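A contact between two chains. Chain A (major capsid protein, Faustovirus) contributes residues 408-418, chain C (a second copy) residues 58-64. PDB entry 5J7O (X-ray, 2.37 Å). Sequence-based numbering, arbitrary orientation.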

# COMPACT_ATOMS: atom_id res chain seq x y z
N ILE A 408 -18.74 44.22 3.24
CA ILE A 408 -17.85 44.37 4.39
C ILE A 408 -16.49 43.75 4.09
O ILE A 408 -15.44 44.33 4.41
N TYR A 409 -16.48 42.57 3.46
CA TYR A 409 -15.23 41.86 3.24
C TYR A 409 -14.33 42.60 2.26
O TYR A 409 -13.11 42.65 2.45
N ILE A 410 -14.91 43.18 1.21
CA ILE A 410 -14.10 43.87 0.20
C ILE A 410 -13.51 45.15 0.77
O ILE A 410 -12.41 45.57 0.38
N LYS A 411 -14.20 45.79 1.72
CA LYS A 411 -13.71 47.04 2.28
C LYS A 411 -12.75 46.84 3.45
O LYS A 411 -12.03 47.78 3.80
N ARG A 412 -12.70 45.64 4.04
CA ARG A 412 -11.98 45.44 5.29
C ARG A 412 -10.88 44.39 5.23
O ARG A 412 -10.09 44.31 6.18
N ILE A 413 -10.79 43.59 4.17
CA ILE A 413 -9.79 42.52 4.18
C ILE A 413 -8.39 43.07 3.92
O ILE A 413 -7.41 42.55 4.46
N GLY A 414 -8.26 44.12 3.10
CA GLY A 414 -6.97 44.71 2.83
C GLY A 414 -6.16 43.97 1.78
O GLY A 414 -6.00 44.46 0.66
N PHE A 415 -5.64 42.80 2.14
CA PHE A 415 -4.79 42.03 1.24
C PHE A 415 -4.93 40.55 1.56
O PHE A 415 -5.58 40.16 2.54
N THR A 416 -4.31 39.72 0.73
CA THR A 416 -4.25 38.29 0.97
C THR A 416 -2.83 37.80 0.69
O THR A 416 -2.24 38.15 -0.34
N LEU A 417 -2.28 37.02 1.62
CA LEU A 417 -1.01 36.37 1.36
C LEU A 417 -1.19 35.25 0.35
O LEU A 417 -2.15 34.47 0.43
N ILE A 418 -0.27 35.17 -0.61
CA ILE A 418 -0.30 34.14 -1.64
C ILE A 418 1.05 33.45 -1.67
O ILE A 418 2.04 33.94 -1.12
N LEU C 58 -16.22 31.79 6.09
CA LEU C 58 -15.57 30.64 5.47
C LEU C 58 -14.54 31.06 4.43
O LEU C 58 -13.60 30.31 4.15
N ILE C 59 -14.70 32.24 3.83
CA ILE C 59 -13.66 32.85 3.01
C ILE C 59 -12.97 33.90 3.86
O ILE C 59 -13.61 34.86 4.31
N ASN C 60 -11.67 33.73 4.09
CA ASN C 60 -10.97 34.60 5.04
C ASN C 60 -9.48 34.43 4.82
O ASN C 60 -8.96 33.32 4.99
N SER C 61 -8.80 35.51 4.44
CA SER C 61 -7.36 35.51 4.21
C SER C 61 -6.56 36.01 5.41
O SER C 61 -5.37 36.30 5.26
N HIS C 62 -7.18 36.09 6.58
CA HIS C 62 -6.51 36.68 7.74
C HIS C 62 -5.47 35.73 8.31
O HIS C 62 -5.58 34.50 8.23
N TYR C 63 -4.44 36.32 8.92
CA TYR C 63 -3.37 35.57 9.57
C TYR C 63 -2.72 36.49 10.59
O TYR C 63 -2.95 37.70 10.60
N LYS C 64 -1.91 35.90 11.46
CA LYS C 64 -1.23 36.70 12.47
C LYS C 64 0.27 36.70 12.25
O LYS C 64 0.85 35.66 11.91

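The apolar centre of this contact is built round the ring of Tyr C63. Its CA-to-CB bond points toward chain A, and chi1 is p (70°). Leu A417 answers it from the other chain. Its CA-to-CB bond also points toward the partner, with chi1 m (-81°) and chi2 t (-163°). This brings the CD1 methyl of Leu A417 over one face of the Tyr C63 ring. Leu A417 CD1 lies 3.7 Å from the centroid of the Tyr C63 ring and 22° off the ring normal, a CH-pi contact. The closest pair is Leu A417 CD1 and Tyr C63 CZ, at 3.4 Å.

Phe A415 meets the same ring at its edge. The Phe A415 CA-to-CB bond runs sideways, but chi1 p (66°) brings the end of the side chain nearer to chain C. Phe A415 CE2 is 3.6 Å from Tyr C63 CE1 and 3.4 Å from Tyr C63 OH. The hydroxyl lies near the plane of the Phe A415 ring, so the two aromatics meet edge to edge and do not stack. Tyr C63 OH has its hydrogen bond elsewhere in the structure. Tyr C63 thus offers a face to Leu A417 and an edge to Phe A415.

A second aromatic, Tyr A409, reaches across from the helix of chain A. Its CA-to-CB bond points toward chain C, and chi1 is t (-175°). The ring approaches the backbone of chain C obliquely. Tyr A409 CE1 is 3.5 Å from Ile C59 O, and Tyr A409 OH is 3.8 Å from Asn C60 CA. Tyr A409 CZ also packs 4.1 Å from Ile C59 CG2. The Ile C59 CA-to-CB bond is sideways and the end of the side chain leads away, with chi1 m (-66°) and chi2 between wells (91°).

Ile A413 adds a lighter contact, four residues on from Tyr A409. Its CA-to-CB bond points toward chain C, with chi1 t (-170°) and chi2 p (65°). Ile A413 CD1 is 4.1 Å from Ser C61 N and 4.2 Å from Asn C60 OD1. Gly A414 follows with positive phi and takes no part in the contact.

The polar part of the contact centres on Ser C61, whose CA-to-CB bond points toward chain A, with chi1 m (-65°). Thr A416 CA and Ser C61 CA are 5.3 Å apart, the closest CA pair between the stretches. The Thr A416 CA-to-CB bond is sideways, with chi1 t (170°). Thr A416 OG1 and Ser C61 OG are 3.1 Å apart and form a weak hydrogen bond, in which either hydroxyl could be the donor. Tyr A409 OH comes within 3.5 Å of Ser C61 N and 3.6 Å of Ser C61 OG.

The CA-to-CB bonds of Asn C60 and His C62 point away from chain A. Asn C60 has chi1 t (-177°). Asn C60 OD1 also accepts a hydrogen bond from His C62 N, at 3.1 Å, within chain C.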

# COMPACT_ATOMS: atom_id res chain seq x y z
CB ILE A 408 -18.49 43.73 5.64
CG1 ILE A 408 -19.77 44.47 6.02
CG2 ILE A 408 -17.50 43.73 6.80
CD1 ILE A 408 -20.51 43.84 7.17
CB TYR A 409 -15.51 40.44 2.74
CG TYR A 409 -14.28 39.58 2.61
CD1 TYR A 409 -13.75 38.92 3.70
CD2 TYR A 409 -13.65 39.43 1.38
CE1 TYR A 409 -12.62 38.13 3.58
CE2 TYR A 409 -12.52 38.64 1.25
CZ TYR A 409 -12.01 38.00 2.35
OH TYR A 409 -10.89 37.21 2.23
CB ILE A 410 -14.94 44.11 -1.06
CG1 ILE A 410 -15.23 42.79 -1.77
CG2 ILE A 410 -14.24 45.06 -2.02
CD1 ILE A 410 -13.99 41.98 -2.07
CB LYS A 411 -14.89 47.90 2.75
CG LYS A 411 -15.73 48.48 1.62
CD LYS A 411 -17.02 49.10 2.14
CE LYS A 411 -17.84 49.68 1.00
NZ LYS A 411 -19.25 49.94 1.39
CB ARG A 412 -12.95 45.06 6.42
CG ARG A 412 -13.99 46.11 6.75
CD ARG A 412 -13.36 47.37 7.31
NE ARG A 412 -14.36 48.24 7.93
CZ ARG A 412 -14.09 49.44 8.46
NH1 ARG A 412 -12.85 49.91 8.44
NH2 ARG A 412 -15.06 50.16 9.00
CB ILE A 413 -10.17 41.42 3.17
CG1 ILE A 413 -9.28 40.20 3.35
CG2 ILE A 413 -10.09 41.93 1.74
CD1 ILE A 413 -9.45 39.51 4.68
CB PHE A 415 -3.33 42.47 1.34
CG PHE A 415 -2.70 42.17 2.67
CD1 PHE A 415 -2.90 43.01 3.75
CD2 PHE A 415 -1.89 41.06 2.84
CE1 PHE A 415 -2.32 42.74 4.98
CE2 PHE A 415 -1.31 40.78 4.06
CZ PHE A 415 -1.52 41.62 5.13
CB THR A 416 -5.25 37.51 0.10
OG1 THR A 416 -4.99 36.11 0.21
CG2 THR A 416 -5.16 37.93 -1.36
CB LEU A 417 -0.41 35.82 2.65
CG LEU A 417 0.33 36.81 3.56
CD1 LEU A 417 1.21 36.06 4.54
CD2 LEU A 417 1.15 37.79 2.74
CB ILE A 418 -0.65 34.72 -3.03
CG1 ILE A 418 0.61 35.28 -3.70
CG2 ILE A 418 -1.70 35.81 -2.92
CD1 ILE A 418 0.36 35.81 -5.10
CB LEU C 58 -16.62 29.70 4.88
CG LEU C 58 -17.42 28.96 5.96
CD1 LEU C 58 -18.54 28.13 5.35
CD2 LEU C 58 -16.50 28.08 6.79
CB ILE C 59 -14.23 33.46 1.72
CG1 ILE C 59 -14.81 32.39 0.80
CG2 ILE C 59 -13.15 34.25 0.99
CD1 ILE C 59 -16.27 32.11 1.03
CB ASN C 60 -11.34 34.24 6.48
CG ASN C 60 -10.70 35.17 7.49
OD1 ASN C 60 -10.23 36.25 7.14
ND2 ASN C 60 -10.68 34.76 8.75
CB SER C 61 -7.03 36.37 2.98
OG SER C 61 -7.59 35.81 1.80
CB HIS C 62 -7.53 37.04 8.81
CG HIS C 62 -6.93 37.66 10.03
ND1 HIS C 62 -6.56 36.91 11.13
CD2 HIS C 62 -6.63 38.94 10.33
CE1 HIS C 62 -6.05 37.72 12.05
NE2 HIS C 62 -6.09 38.95 11.59
CB TYR C 63 -2.34 35.06 8.56
CG TYR C 63 -1.51 36.17 7.96
CD1 TYR C 63 -2.03 36.99 6.96
CD2 TYR C 63 -0.21 36.41 8.39
CE1 TYR C 63 -1.28 38.01 6.41
CE2 TYR C 63 0.55 37.43 7.85
CZ TYR C 63 0.01 38.22 6.86
OH TYR C 63 0.76 39.24 6.31
CB LYS C 64 -1.53 36.17 13.88
CG LYS C 64 -2.97 36.34 14.33
CD LYS C 64 -3.20 35.68 15.68
CE LYS C 64 -2.22 36.21 16.73
NZ LYS C 64 -2.44 35.59 18.06